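Local coordinates for protein SidF, inhibitor of growth family, member 3 (Legionella pneumophila subsp. pneumophila, PDB 4FYE) that acts as a phosphoinositide phosphatase, probably removing the 3-phosphate from inositol headgroups of membrane lipids, at residues Y605-Q608 against A609-L612; T629-A632 against S633-C636. The protein carries 1 engineered substitution. All coordinates share one frame; numbering follows the deposited sequence.

Overall arrangement
Interaction 1, on helix 590-614, and interaction 2, on helix 626-637, belong to consecutive helices packed against each other, with their centres about 10 Å apart. Four contacts join them: Leu-612 CD2 meets Leu-630 CD1 at 3.6 Å, Tyr-605 CD1 meets Leu-630 CD2 at 3.7 Å, Ala-609 CB lies 3.8 Å from Met-631 SD, and Ser-633 CB stands over a face of the Tyr-605 ring, 3.8 Å from CE1. The centre of interaction 1 is about 22 Å from the centre of the chain, making it the more peripheral. Helix 626-637 leads into strand 641-645, which is followed by helix 652-668; the connection between these two probably carries the phosphate-binding loop, as in CX5R phosphatases.

Interaction 1: Y605-Q608 against A609-L612; sequences YLTQ and AQEL
Leu-606 lays both its methyl groups over one face of the Gln-610 amide, an i to i+4 contact along helix 590-614. CD2 stands 4.0 Å from the amide carbon CD, and CD1 is 3.9 Å from OE1, both methyls on the same side of the amide plane. At the nitrogen end sits Thr-607: its CA is 3.4 Å from NE2, with CG2 a little farther off. The Gln-610 side chain also touches Tyr-561 of helix 522-583. What brings the amide back along the helix is a first torsion that sets CG beside the backbone N (chi1 -68°), followed by an extended chain. Glutamine suits a partly exposed position: its stem and the apolar face of its amide both lie against leucine, and the polar edge need not be buried.

The Tyr-605 ring packs on helix 626-637, with Ser-633 over one face and Leu-630 by the CD1 edge; it meets the ring of Tyr-675 at an inclination of about 45° and hydrogen-bonds through OH to Asn-663. Thr-607 turns its hydroxyl back onto the carbonyl of Cys-603, one turn earlier, which satisfies a buried polar atom within the helix and leaves its hydrocarbon part for Ile-568 and Leu-572. Ala-609, small enough for a close helix-helix approach, faces Leu-627.

Beneath these side chains run the alpha-helical backbone bonds, with Gln-610 N giving to Leu-606 O at 2.9 Å, the donor almost in line with the carbonyl. The bond from Leu-612 N to Gln-608 O is weak, at 3.4 Å, and methyl CD2 of Leu-612 also comes within 3.4 Å of that oxygen.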
ATOM      1  N   TYR A 605     -18.066  -5.075  -8.867  1.00 58.60           N
ATOM      2  CA  TYR A 605     -17.211  -5.257  -7.684  1.00 53.91           C
ATOM      3  C   TYR A 605     -18.044  -5.500  -6.438  1.00 57.51           C
ATOM      4  O   TYR A 605     -17.800  -6.437  -5.687  1.00 53.16           O
ATOM      5  CB  TYR A 605     -16.261  -4.087  -7.468  1.00 51.09           C
ATOM      6  CG  TYR A 605     -15.149  -4.023  -8.514  1.00 50.33           C
ATOM      7  CD1 TYR A 605     -14.367  -5.153  -8.815  1.00 53.16           C
ATOM      8  CD2 TYR A 605     -14.853  -2.823  -9.171  1.00 50.70           C
ATOM      9  CE1 TYR A 605     -13.355  -5.075  -9.756  1.00 57.30           C
ATOM     10  CE2 TYR A 605     -13.860  -2.724 -10.137  1.00 48.96           C
ATOM     11  CZ  TYR A 605     -13.123  -3.841 -10.432  1.00 56.60           C
ATOM     12  OH  TYR A 605     -12.137  -3.733 -11.368  1.00 54.37           O
ATOM     13  N   LEU A 606     -19.080  -4.697  -6.235  1.00 62.96           N
ATOM     14  CA  LEU A 606     -19.885  -4.902  -5.043  1.00 64.12           C
ATOM     15  C   LEU A 606     -20.518  -6.313  -4.994  1.00 65.52           C
ATOM     16  O   LEU A 606     -20.370  -7.048  -4.030  1.00 65.22           O
ATOM     17  CB  LEU A 606     -20.976  -3.865  -4.991  1.00 67.70           C
ATOM     18  CG  LEU A 606     -21.442  -3.374  -3.611  1.00 73.16           C
ATOM     19  CD1 LEU A 606     -22.964  -3.176  -3.681  1.00 67.04           C
ATOM     20  CD2 LEU A 606     -21.018  -4.213  -2.400  1.00 68.63           C
ATOM     21  N   THR A 607     -21.235  -6.705  -6.027  1.00 62.26           N
ATOM     22  CA  THR A 607     -21.964  -7.953  -5.898  1.00 68.42           C
ATOM     23  C   THR A 607     -21.044  -9.142  -5.695  1.00 66.29           C
ATOM     24  O   THR A 607     -21.411 -10.117  -5.074  1.00 69.78           O
ATOM     25  CB  THR A 607     -22.848  -8.197  -7.110  1.00 68.75           C
ATOM     26  OG1 THR A 607     -22.026  -8.180  -8.276  1.00 73.79           O
ATOM     27  CG2 THR A 607     -23.839  -7.099  -7.212  1.00 70.08           C
ATOM     28  N   GLN A 608     -19.829  -9.048  -6.188  1.00 65.05           N
ATOM     29  CA  GLN A 608     -18.918 -10.158  -6.048  1.00 64.85           C
ATOM     30  C   GLN A 608     -18.367 -10.207  -4.663  1.00 58.01           C
ATOM     31  O   GLN A 608     -18.103 -11.291  -4.158  1.00 57.62           O
ATOM     32  CB  GLN A 608     -17.783 -10.056  -7.032  1.00 66.07           C
ATOM     33  CG  GLN A 608     -18.257  -9.985  -8.454  1.00 72.09           C
ATOM     34  CD  GLN A 608     -18.766 -11.312  -8.939  1.00 82.66           C
ATOM     35  OE1 GLN A 608     -18.049 -12.317  -8.842  1.00 81.29           O
ATOM     36  NE2 GLN A 608     -20.010 -11.333  -9.478  1.00 78.71           N
ATOM     37  N   ALA A 609     -18.226  -9.044  -4.041  1.00 51.94           N
ATOM     38  CA  ALA A 609     -17.796  -8.995  -2.663  1.00 49.44           C
ATOM     39  C   ALA A 609     -18.891  -9.539  -1.732  1.00 55.25           C
ATOM     40  O   ALA A 609     -18.631 -10.296  -0.768  1.00 55.22           O
ATOM     41  CB  ALA A 609     -17.377  -7.604  -2.309  1.00 44.93           C
ATOM     42  N   GLN A 610     -20.129  -9.246  -2.085  1.00 55.40           N
ATOM     43  CA  GLN A 610     -21.242  -9.727  -1.323  1.00 60.09           C
ATOM     44  C   GLN A 610     -21.273 -11.214  -1.309  1.00 62.06           C
ATOM     45  O   GLN A 610     -21.509 -11.798  -0.250  1.00 62.04           O
ATOM     46  CB  GLN A 610     -22.560  -9.165  -1.867  1.00 65.24           C
ATOM     47  CG  GLN A 610     -22.658  -7.670  -1.640  1.00 65.14           C
ATOM     48  CD  GLN A 610     -23.893  -7.057  -2.256  1.00 73.07           C
ATOM     49  OE1 GLN A 610     -24.520  -6.157  -1.669  1.00 69.02           O
ATOM     50  NE2 GLN A 610     -24.249  -7.526  -3.448  1.00 72.57           N
ATOM     51  N   GLU A 611     -21.017 -11.846  -2.457  1.00 63.78           N
ATOM     52  CA  GLU A 611     -21.080 -13.304  -2.500  1.00 61.89           C
ATOM     53  C   GLU A 611     -20.070 -13.898  -1.492  1.00 63.21           C
ATOM     54  O   GLU A 611     -20.401 -14.806  -0.707  1.00 61.72           O
ATOM     55  CB  GLU A 611     -20.862 -13.865  -3.921  1.00 63.09           C
ATOM     56  CG  GLU A 611     -20.633 -15.387  -3.894  1.00 71.96           C
ATOM     57  CD  GLU A 611     -20.002 -15.982  -5.152  1.00 82.68           C
ATOM     58  OE1 GLU A 611     -20.658 -15.908  -6.224  1.00 82.61           O
ATOM     59  OE2 GLU A 611     -18.862 -16.566  -5.056  1.00 88.96           O
ATOM     60  N   LEU A 612     -18.839 -13.356  -1.503  1.00 61.96           N
ATOM     61  CA  LEU A 612     -17.730 -13.903  -0.724  1.00 57.30           C
ATOM     62  C   LEU A 612     -17.964 -13.637   0.761  1.00 60.77           C
ATOM     63  O   LEU A 612     -17.520 -14.400   1.639  1.00 62.16           O
ATOM     64  CB  LEU A 612     -16.421 -13.269  -1.165  1.00 54.46           C
ATOM     65  CG  LEU A 612     -15.436 -13.895  -2.197  1.00 60.12           C
ATOM     66  CD1 LEU A 612     -15.663 -15.369  -2.610  1.00 55.54           C
ATOM     67  CD2 LEU A 612     -15.292 -13.017  -3.417  1.00 52.91           C
TER

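Interaction 2: T629-A632 against S633-C636; sequences TLMA and SLSC
Ser-633 grips the carbonyl oxygen of Thr-629 twice, once through its hydroxyl and once through its backbone N-H, and this is the tight part of a buried turn of alpha helix. OG lies 2.6 Å from Thr-629 O and N lies 2.8 Å from it, the two donors arriving from opposite faces of the carbonyl plane. The hydroxyl can double the i to i+4 bond because OG sits beside the backbone N (chi1 -58°), which swings it back toward the preceding turn. Thr-629 CG2 comes alongside the same OG, while the threonine's own hydroxyl bonds to the carbonyl of Phe-625. Serine thus suits an interior helix: short, and with its polar atom satisfied by the backbone.

Ser-635 also turns its hydroxyl onto the backbone. With chi1 at 82°, OG is held between N and the carbonyl carbon and bonds to Ala-632 O, three residues back, at 2.9 Å. Here the second donor is Cys-636 N, at 3.0 Å from that oxygen and nearly straight at 170°. Both donors share one acceptor, leaving the carbonyl well tied down.

The looser part is apolar. Met-631 and Leu-634 run side by side in the same direction, yet the nearest atoms, SD and CD1, are 4.2 Å apart; the bent, unbranched methionine chain reaches Phe-444, Met-448 and Trp-417. Cys-636, the only one of the eight that is not buried, lies toward the more open end.

Three helices surround this turn. Helix 438-458 receives Met-631 and, on Val-452, Leu-634; helix 652-668 faces Thr-629 and Ala-632 through Ile-660; and helix 590-614 packs against Leu-630 and Ser-633. Helix 626-637 itself then gives way to strand 641-645.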
ATOM      1  N   THR A 629      -9.383  -7.696  -2.378  1.00 39.52           N
ATOM      2  CA  THR A 629      -9.139  -7.089  -3.707  1.00 35.84           C
ATOM      3  C   THR A 629     -10.379  -6.418  -4.245  1.00 38.64           C
ATOM      4  O   THR A 629     -10.281  -5.320  -4.793  1.00 40.72           O
ATOM      5  CB  THR A 629      -8.706  -8.117  -4.753  1.00 35.80           C
ATOM      6  OG1 THR A 629      -7.504  -8.721  -4.302  1.00 37.80           O
ATOM      7  CG2 THR A 629      -8.405  -7.437  -6.108  1.00 32.03           C
ATOM      8  N   LEU A 630     -11.549  -7.036  -4.012  1.00 41.82           N
ATOM      9  CA  LEU A 630     -12.785  -6.535  -4.554  1.00 41.60           C
ATOM     10  C   LEU A 630     -13.075  -5.245  -3.911  1.00 43.97           C
ATOM     11  O   LEU A 630     -13.276  -4.223  -4.586  1.00 49.06           O
ATOM     12  CB  LEU A 630     -13.918  -7.528  -4.369  1.00 43.45           C
ATOM     13  CG  LEU A 630     -13.651  -8.673  -5.351  1.00 43.76           C
ATOM     14  CD1 LEU A 630     -14.419  -9.995  -5.092  1.00 44.84           C
ATOM     15  CD2 LEU A 630     -13.886  -8.149  -6.759  1.00 46.17           C
ATOM     16  N   MET A 631     -13.024  -5.246  -2.600  1.00 46.59           N
ATOM     17  CA  MET A 631     -13.327  -4.019  -1.855  1.00 48.73           C
ATOM     18  C   MET A 631     -12.299  -2.926  -2.165  1.00 48.47           C
ATOM     19  O   MET A 631     -12.661  -1.748  -2.299  1.00 50.29           O
ATOM     20  CB  MET A 631     -13.439  -4.311  -0.361  1.00 48.67           C
ATOM     21  CG  MET A 631     -14.521  -5.316  -0.036  1.00 49.81           C
ATOM     22  SD  MET A 631     -16.066  -4.554  -0.565  1.00 64.71           S
ATOM     23  CE  MET A 631     -16.735  -3.982   0.968  1.00 62.13           C
ATOM     24  N   ALA A 632     -11.028  -3.293  -2.387  1.00 48.45           N
ATOM     25  CA  ALA A 632     -10.052  -2.202  -2.639  1.00 42.99           C
ATOM     26  C   ALA A 632     -10.355  -1.662  -4.003  1.00 45.16           C
ATOM     27  O   ALA A 632     -10.362  -0.463  -4.227  1.00 47.89           O
ATOM     28  CB  ALA A 632      -8.644  -2.690  -2.563  1.00 41.38           C
ATOM     29  N   SER A 633     -10.654  -2.548  -4.934  1.00 48.62           N
ATOM     30  CA  SER A 633     -10.993  -2.090  -6.285  1.00 49.37           C
ATOM     31  C   SER A 633     -12.234  -1.173  -6.279  1.00 54.08           C
ATOM     32  O   SER A 633     -12.301  -0.171  -7.029  1.00 50.94           O
ATOM     33  CB  SER A 633     -11.210  -3.310  -7.159  1.00 47.50           C
ATOM     34  OG  SER A 633      -9.995  -4.070  -7.105  1.00 42.81           O
ATOM     35  N   LEU A 634     -13.171  -1.469  -5.381  1.00 50.15           N
ATOM     36  CA  LEU A 634     -14.419  -0.726  -5.318  1.00 49.97           C
ATOM     37  C   LEU A 634     -14.172   0.675  -4.804  1.00 48.60           C
ATOM     38  O   LEU A 634     -14.844   1.662  -5.225  1.00 49.76           O
ATOM     39  CB  LEU A 634     -15.337  -1.384  -4.327  1.00 51.64           C
ATOM     40  CG  LEU A 634     -16.839  -1.441  -4.543  1.00 55.78           C
ATOM     41  CD1 LEU A 634     -17.437  -1.601  -3.157  1.00 55.51           C
ATOM     42  CD2 LEU A 634     -17.417  -0.260  -5.297  1.00 53.47           C
ATOM     43  N   SER A 635     -13.252   0.760  -3.857  1.00 45.03           N
ATOM     44  CA  SER A 635     -12.940   2.048  -3.323  1.00 46.54           C
ATOM     45  C   SER A 635     -12.155   2.843  -4.356  1.00 47.66           C
ATOM     46  O   SER A 635     -12.373   4.040  -4.492  1.00 51.57           O
ATOM     47  CB  SER A 635     -12.184   1.921  -2.045  1.00 50.43           C
ATOM     48  OG  SER A 635     -10.818   1.707  -2.363  1.00 59.87           O
ATOM     49  N   CYS A 636     -11.276   2.207  -5.132  1.00 47.08           N
ATOM     50  CA  CYS A 636     -10.739   2.949  -6.289  1.00 47.80           C
ATOM     51  C   CYS A 636     -11.885   3.406  -7.222  1.00 48.42           C
ATOM     52  O   CYS A 636     -11.817   4.462  -7.802  1.00 49.74           O
ATOM     53  CB  CYS A 636      -9.648   2.149  -7.049  1.00 39.99           C
ATOM     54  SG  CYS A 636      -8.291   1.802  -5.963  0.52 33.59           S
TER